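Local coordinates for protein escJ (Escherichia coli, PDB 1YJ7) that probably forms part of the membrane-associated platform on which the type III secretion system assembles, at residues D[3-8]-D[45-50]; D[142-147]-D[159-164]. The protein carries 3 engineered substitutions. All coordinates share one frame; numbering follows the deposited sequence. Where two conformers were deposited one is given.

Contact 1: residues D[3-8]-D[45-50]; sequences EQLYTG and ADFVRA. Engineered in segment 45-50: A45 (natural residue Glu).
E3 and L5 meet F47 where the first strand of the small N-terminal alpha/beta unit passes over the start of helix 47-56, so the contact joins its antiparallel sheet to one of the helices beneath it. The aliphatic part of E3 does the touching: with CG anti to the backbone N of E3 (chi1 -152°), it is E3 CG that comes to 3.3 Å from CD1 of F47, and E3 CB lies 3.7 Å from that same ring atom. The carboxylate plane stands 80° from the ring plane. On the next residue it is the backbone that contributes, with Q4 O near the plane of the ring, 3.8 Å from F47 CE1 at its edge. L5 slides past the phenyl group in the opposite direction. Its CD2 reaches F47 CE1 at 3.8 Å, and the same methyl lies 4.4 Å from A50 CB, about one helical turn further on. L5 also packs on I51, L54 and L21, within the apolar interior between sheet and helices.

A classic beta bulge, in which L5 and Y6 both face L40, interrupts the regular pairing of the strand with 38-42. F47 and E3 additionally pack on Q18 of the second subunit, and Q4 O accepts a hydrogen bond from K30 NZ of that subunit, which places the contact at an intersubunit surface. At the start of the helix, D46 O accepts the backbone bond from A50 N. The side chain of D46 pairs there with R49, whose NH2 approaches D46 OD1 at 3.2 Å from above the carboxylate, 69° out of its plane.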
loop_
_atom_site.group_PDB
_atom_site.type_symbol
_atom_site.label_atom_id
_atom_site.label_comp_id
_atom_site.label_asym_id
_atom_site.label_seq_id
_atom_site.Cartn_x
_atom_site.Cartn_y
_atom_site.Cartn_z
ATOM N N GLU D 3 2.206 11.232 27.536
ATOM C CA GLU D 3 2.231 10.411 26.346
ATOM C C GLU D 3 3.376 10.928 25.477
ATOM O O GLU D 3 3.470 12.125 25.224
ATOM C CB GLU D 3 0.899 10.570 25.618
ATOM C CG GLU D 3 0.429 9.395 24.778
ATOM C CD GLU D 3 0.303 8.094 25.548
ATOM O OE1 GLU D 3 1.127 7.219 25.283
ATOM O OE2 GLU D 3 -0.607 7.948 26.404
ATOM N N GLN D 4 4.234 10.026 25.024
ATOM C CA GLN D 4 5.304 10.365 24.096
ATOM C C GLN D 4 4.747 10.670 22.714
ATOM O O GLN D 4 3.837 9.970 22.233
ATOM C CB GLN D 4 6.261 9.194 23.998
ATOM C CG GLN D 4 7.470 9.418 23.139
ATOM C CD GLN D 4 8.353 8.184 23.106
ATOM O OE1 GLN D 4 8.280 7.385 22.163
ATOM N NE2 GLN D 4 9.181 8.019 24.138
ATOM N N LEU D 5 5.279 11.724 22.089
ATOM C CA LEU D 5 4.973 12.042 20.695
ATOM C C LEU D 5 6.064 11.446 19.800
ATOM O O LEU D 5 5.816 10.485 19.060
ATOM C CB LEU D 5 4.856 13.562 20.483
ATOM C CG LEU D 5 3.671 14.249 21.147
ATOM C CD1 LEU D 5 3.667 15.736 20.884
ATOM C CD2 LEU D 5 2.362 13.633 20.733
ATOM N N TYR D 6 7.275 12.003 19.886
ATOM C CA TYR D 6 8.418 11.587 19.072
ATOM C C TYR D 6 9.719 11.692 19.845
ATOM O O TYR D 6 9.863 12.558 20.718
ATOM C CB TYR D 6 8.541 12.420 17.787
ATOM C CG TYR D 6 7.349 12.266 16.896
ATOM C CD1 TYR D 6 6.327 13.205 16.875
ATOM C CD2 TYR D 6 7.197 11.120 16.124
ATOM C CE1 TYR D 6 5.204 13.028 16.067
ATOM C CE2 TYR D 6 6.083 10.939 15.332
ATOM C CZ TYR D 6 5.096 11.871 15.302
ATOM O OH TYR D 6 3.991 11.629 14.496
ATOM N N THR D 7 10.638 10.796 19.506
ATOM C CA THR D 7 12.021 10.798 19.966
ATOM C C THR D 7 12.930 11.009 18.762
ATOM O O THR D 7 12.492 10.974 17.615
ATOM C CB THR D 7 12.368 9.450 20.638
ATOM O OG1 THR D 7 12.365 8.411 19.647
ATOM C CG2 THR D 7 11.294 9.018 21.626
ATOM N N GLY D 8 14.207 11.252 19.028
ATOM C CA GLY D 8 15.211 11.319 17.982
ATOM C C GLY D 8 15.139 12.543 17.116
ATOM O O GLY D 8 15.621 12.539 15.988
ATOM N N ALA D 45 -4.436 13.916 28.041
ATOM C CA ALA D 45 -5.702 14.560 27.707
ATOM C C ALA D 45 -5.561 15.466 26.480
ATOM O O ALA D 45 -6.553 15.832 25.851
ATOM C CB ALA D 45 -6.218 15.354 28.901
ATOM N N ASP D 46 -4.321 15.823 26.148
ATOM C CA ASP D 46 -4.019 16.629 24.966
ATOM C C ASP D 46 -3.464 15.814 23.784
ATOM O O ASP D 46 -3.170 16.378 22.732
ATOM C CB ASP D 46 -2.961 17.685 25.318
ATOM C CG ASP D 46 -3.492 18.790 26.222
ATOM O OD1 ASP D 46 -4.711 19.076 26.224
ATOM O OD2 ASP D 46 -2.725 19.456 26.950
ATOM N N PHE D 47 -3.288 14.509 23.948
ATOM C CA PHE D 47 -2.658 13.702 22.897
ATOM C C PHE D 47 -3.365 13.776 21.549
ATOM O O PHE D 47 -2.716 13.995 20.508
ATOM C CB PHE D 47 -2.539 12.233 23.332
ATOM C CG PHE D 47 -1.834 11.382 22.330
ATOM C CD1 PHE D 47 -0.462 11.362 22.260
ATOM C CD2 PHE D 47 -2.555 10.649 21.401
ATOM C CE1 PHE D 47 0.200 10.570 21.318
ATOM C CE2 PHE D 47 -1.915 9.881 20.469
ATOM C CZ PHE D 47 -0.539 9.839 20.420
ATOM N N VAL D 48 -4.682 13.575 21.533
ATOM C CA VAL D 48 -5.405 13.578 20.255
ATOM C C VAL D 48 -5.309 14.941 19.578
ATOM O O VAL D 48 -5.048 15.024 18.388
ATOM C CB VAL D 48 -6.884 13.158 20.417
ATOM C CG1 VAL D 48 -7.659 13.374 19.126
ATOM C CG2 VAL D 48 -6.955 11.699 20.856
ATOM N N ARG D 49 -5.496 16.001 20.353
ATOM C CA ARG D 49 -5.410 17.353 19.832
ATOM C C ARG D 49 -4.009 17.622 19.280
ATOM O O ARG D 49 -3.868 18.222 18.215
ATOM C CB ARG D 49 -5.784 18.360 20.923
ATOM C CG ARG D 49 -5.915 19.793 20.454
ATOM C CD ARG D 49 -6.745 20.650 21.410
ATOM N NE ARG D 49 -6.145 20.710 22.750
ATOM C CZ ARG D 49 -5.495 21.764 23.252
ATOM N NH1 ARG D 49 -5.328 22.870 22.544
ATOM N NH2 ARG D 49 -4.991 21.702 24.477
ATOM N N ALA D 50 -2.988 17.151 19.983
ATOM C CA ALA D 50 -1.603 17.350 19.559
ATOM C C ALA D 50 -1.308 16.666 18.226
ATOM O O ALA D 50 -0.705 17.251 17.349
ATOM C CB ALA D 50 -0.639 16.866 20.615
#

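Contact 2: residues D[142-147]-D[159-164]; sequences QIKNLV and ISVVIK. With GOL (glycerol), chain J.
K144 meets V161 and I159 without any ring or planar side chain between them; the flat groups here are the peptides of strand 159-164, and glycerol binds to their polar atoms. V161 N donates to glycerol O2 at 2.9 Å with an almost straight N-H...O angle of 168°, while V161 O accepts from glycerol O3 at 3.1 Å. Glycerol thus takes both backbone groups of V161, whereas S160 and V162 on either side pair with strand 123-130.

The lysine lies across this site. With K144 CG anti to its own carbonyl carbon (K144 chi1 -75°), K144 CG comes within 3.5 Å of V161 CG2, a tight fit for two carbons, and the extended chain beyond carries K144 CE to 3.5 Å from I159 O. K144 NZ then donates to glycerol O2 at 3.1 Å. It also donates to a water, K144 NZ to water O 2.7 Å, and that water donates in turn to I159 O. The apolar contacts are looser: I143 CG2 faces V161 CG2, and V147 CG1 meets I159 CD1 at 4.2 Å. L99 of helix 80-99 packs on both I143 and V147, and L154 touches I159.

Helix 140-150 and strand 159-165 belong to a beta-alpha-beta unit with strand 123-130, and the N-to-C directions of the two short segments lie 139° apart, closer to antiparallel than to parallel. Those two methyl pairs join helix to sheet, while the polar end of K144 sits beside strand 159-165, an outermost strand of the sheet within this chain. The glycerol probably comes from the crystallisation liquor; its O2 is gripped by two N-H donors, the peptide of V161 and the ammonium of K144, whose positive charge would probably strengthen the hold.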
loop_
_atom_site.group_PDB
_atom_site.type_symbol
_atom_site.label_atom_id
_atom_site.label_comp_id
_atom_site.label_asym_id
_atom_site.label_seq_id
_atom_site.Cartn_x
_atom_site.Cartn_y
_atom_site.Cartn_z
ATOM N N GLN D 142 12.444 39.334 -11.479
ATOM C CA GLN D 142 13.863 39.184 -11.179
ATOM C C GLN D 142 14.246 37.738 -10.962
ATOM O O GLN D 142 15.250 37.264 -11.479
ATOM C CB GLN D 142 14.228 40.001 -9.942
ATOM C CG GLN D 142 14.241 41.498 -10.217
ATOM C CD GLN D 142 14.285 42.345 -8.959
ATOM O OE1 GLN D 142 14.978 43.386 -8.917
ATOM N NE2 GLN D 142 13.549 41.929 -7.941
ATOM N N ILE D 143 13.450 37.027 -10.179
ATOM C CA ILE D 143 13.685 35.604 -9.957
ATOM C C ILE D 143 13.714 34.828 -11.258
ATOM O O ILE D 143 14.594 34.019 -11.487
ATOM C CB ILE D 143 12.636 35.043 -8.973
ATOM C CG1 ILE D 143 12.885 35.604 -7.569
ATOM C CG2 ILE D 143 12.658 33.517 -8.982
ATOM C CD1 ILE D 143 11.718 35.462 -6.632
ATOM N N LYS D 144 12.747 35.083 -12.136
ATOM C CA LYS D 144 12.692 34.369 -13.391
ATOM C C LYS D 144 13.929 34.670 -14.235
ATOM O O LYS D 144 14.489 33.777 -14.828
ATOM C CB LYS D 144 11.441 34.750 -14.164
ATOM C CG LYS D 144 10.210 34.141 -13.625
ATOM C CD LYS D 144 9.073 34.208 -14.658
ATOM C CE LYS D 144 7.836 33.541 -14.122
ATOM N NZ LYS D 144 6.631 33.943 -14.916
ATOM N N ASN D 145 14.363 35.921 -14.243
ATOM C CA ASN D 145 15.536 36.298 -15.020
ATOM C C ASN D 145 16.821 35.656 -14.465
ATOM O O ASN D 145 17.668 35.203 -15.243
ATOM C CB ASN D 145 15.680 37.818 -15.103
ATOM C CG ASN D 145 14.751 38.450 -16.134
ATOM O OD1 ASN D 145 14.448 37.851 -17.162
ATOM N ND2 ASN D 145 14.312 39.680 -15.861
ATOM N N LEU D 146 16.960 35.588 -13.142
ATOM C CA LEU D 146 18.081 34.876 -12.523
ATOM C C LEU D 146 18.110 33.378 -12.878
ATOM O O LEU D 146 19.145 32.842 -13.260
ATOM C CB LEU D 146 18.074 35.066 -11.008
ATOM C CG LEU D 146 18.321 36.501 -10.510
ATOM C CD1 LEU D 146 17.915 36.649 -9.071
ATOM C CD2 LEU D 146 19.782 36.894 -10.698
ATOM N N VAL D 147 16.958 32.715 -12.804
ATOM C CA VAL D 147 16.859 31.315 -13.160
ATOM C C VAL D 147 17.157 31.120 -14.648
ATOM O O VAL D 147 17.925 30.242 -15.006
ATOM C CB VAL D 147 15.469 30.751 -12.794
ATOM C CG1 VAL D 147 15.322 29.333 -13.285
ATOM C CG2 VAL D 147 15.278 30.801 -11.271
ATOM N N ILE D 159 9.449 28.914 -17.471
ATOM C CA ILE D 159 9.782 28.931 -16.042
ATOM C C ILE D 159 8.510 29.238 -15.264
ATOM O O ILE D 159 7.882 30.270 -15.476
ATOM C CB ILE D 159 10.878 29.983 -15.720
ATOM C CG1 ILE D 159 12.138 29.731 -16.550
ATOM C CG2 ILE D 159 11.220 29.952 -14.222
ATOM C CD1 ILE D 159 13.118 30.885 -16.528
ATOM N N SER D 160 8.135 28.344 -14.358
ATOM C CA SER D 160 6.996 28.558 -13.503
ATOM C C SER D 160 7.542 28.998 -12.156
ATOM O O SER D 160 8.368 28.287 -11.586
ATOM C CB SER D 160 6.180 27.270 -13.371
ATOM O OG SER D 160 4.904 27.557 -12.840
ATOM N N VAL D 161 7.112 30.159 -11.667
ATOM C CA VAL D 161 7.451 30.617 -10.317
ATOM C C VAL D 161 6.180 30.711 -9.491
ATOM O O VAL D 161 5.196 31.365 -9.880
ATOM C CB VAL D 161 8.196 31.980 -10.340
ATOM C CG1 VAL D 161 8.490 32.479 -8.908
ATOM C CG2 VAL D 161 9.465 31.849 -11.143
ATOM N N VAL D 162 6.178 30.026 -8.357
ATOM C CA VAL D 162 5.073 30.104 -7.427
ATOM C C VAL D 162 5.639 30.605 -6.110
ATOM O O VAL D 162 6.648 30.092 -5.651
ATOM C CB VAL D 162 4.405 28.753 -7.252
ATOM C CG1 VAL D 162 3.362 28.780 -6.151
ATOM C CG2 VAL D 162 3.764 28.293 -8.620
ATOM N N ILE D 163 4.995 31.620 -5.547
ATOM C CA ILE D 163 5.412 32.180 -4.253
ATOM C C ILE D 163 4.306 32.012 -3.221
ATOM O O ILE D 163 3.144 32.272 -3.487
ATOM C CB ILE D 163 5.903 33.653 -4.404
ATOM C CG1 ILE D 163 4.813 34.580 -4.933
ATOM C CG2 ILE D 163 7.151 33.719 -5.317
ATOM C CD1 ILE D 163 5.183 36.056 -4.841
ATOM N N LYS D 164 4.671 31.532 -2.026
ATOM C CA LYS D 164 3.731 31.354 -0.935
ATOM C C LYS D 164 4.338 31.871 0.373
ATOM O O LYS D 164 5.530 31.745 0.590
ATOM C CB LYS D 164 3.395 29.878 -0.746
ATOM C CG LYS D 164 2.702 29.194 -1.919
ATOM C CD LYS D 164 1.261 29.674 -2.078
ATOM C CE LYS D 164 0.769 29.433 -3.492
ATOM N NZ LYS D 164 -0.716 29.570 -3.625
HETATM C C1 GOL J . 3.005 30.855 -13.781
HETATM O O1 GOL J . 3.353 29.484 -13.956
HETATM C C2 GOL J . 4.025 31.592 -12.911
HETATM O O2 GOL J . 5.308 31.497 -13.453
HETATM C C3 GOL J . 3.688 33.077 -12.785
HETATM O O3 GOL J . 4.571 33.694 -11.860
HETATM O O HOH W 1 7.095 32.848 -17.326
#

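Overall arrangement
From the N terminus, strand 3-9 leads through helix 11-23 and the hairpin of strands 28-32 and 38-42 to helix 47-56, where contact 1 closes a loop of 36 residues and ties the first strand to helix 47-56. The chain then runs on through helix 80-99 and strands 105-113 and 123-130. Contact 2 closes a much shorter loop of 11 residues, joining helix 140-150 to strand 159-165 of the mixed sheet. The two loops follow in series, neither nested nor crossed. Their centres lie 39 Å apart, on opposite sides of the chain's centre, and both contacts touch the second subunit.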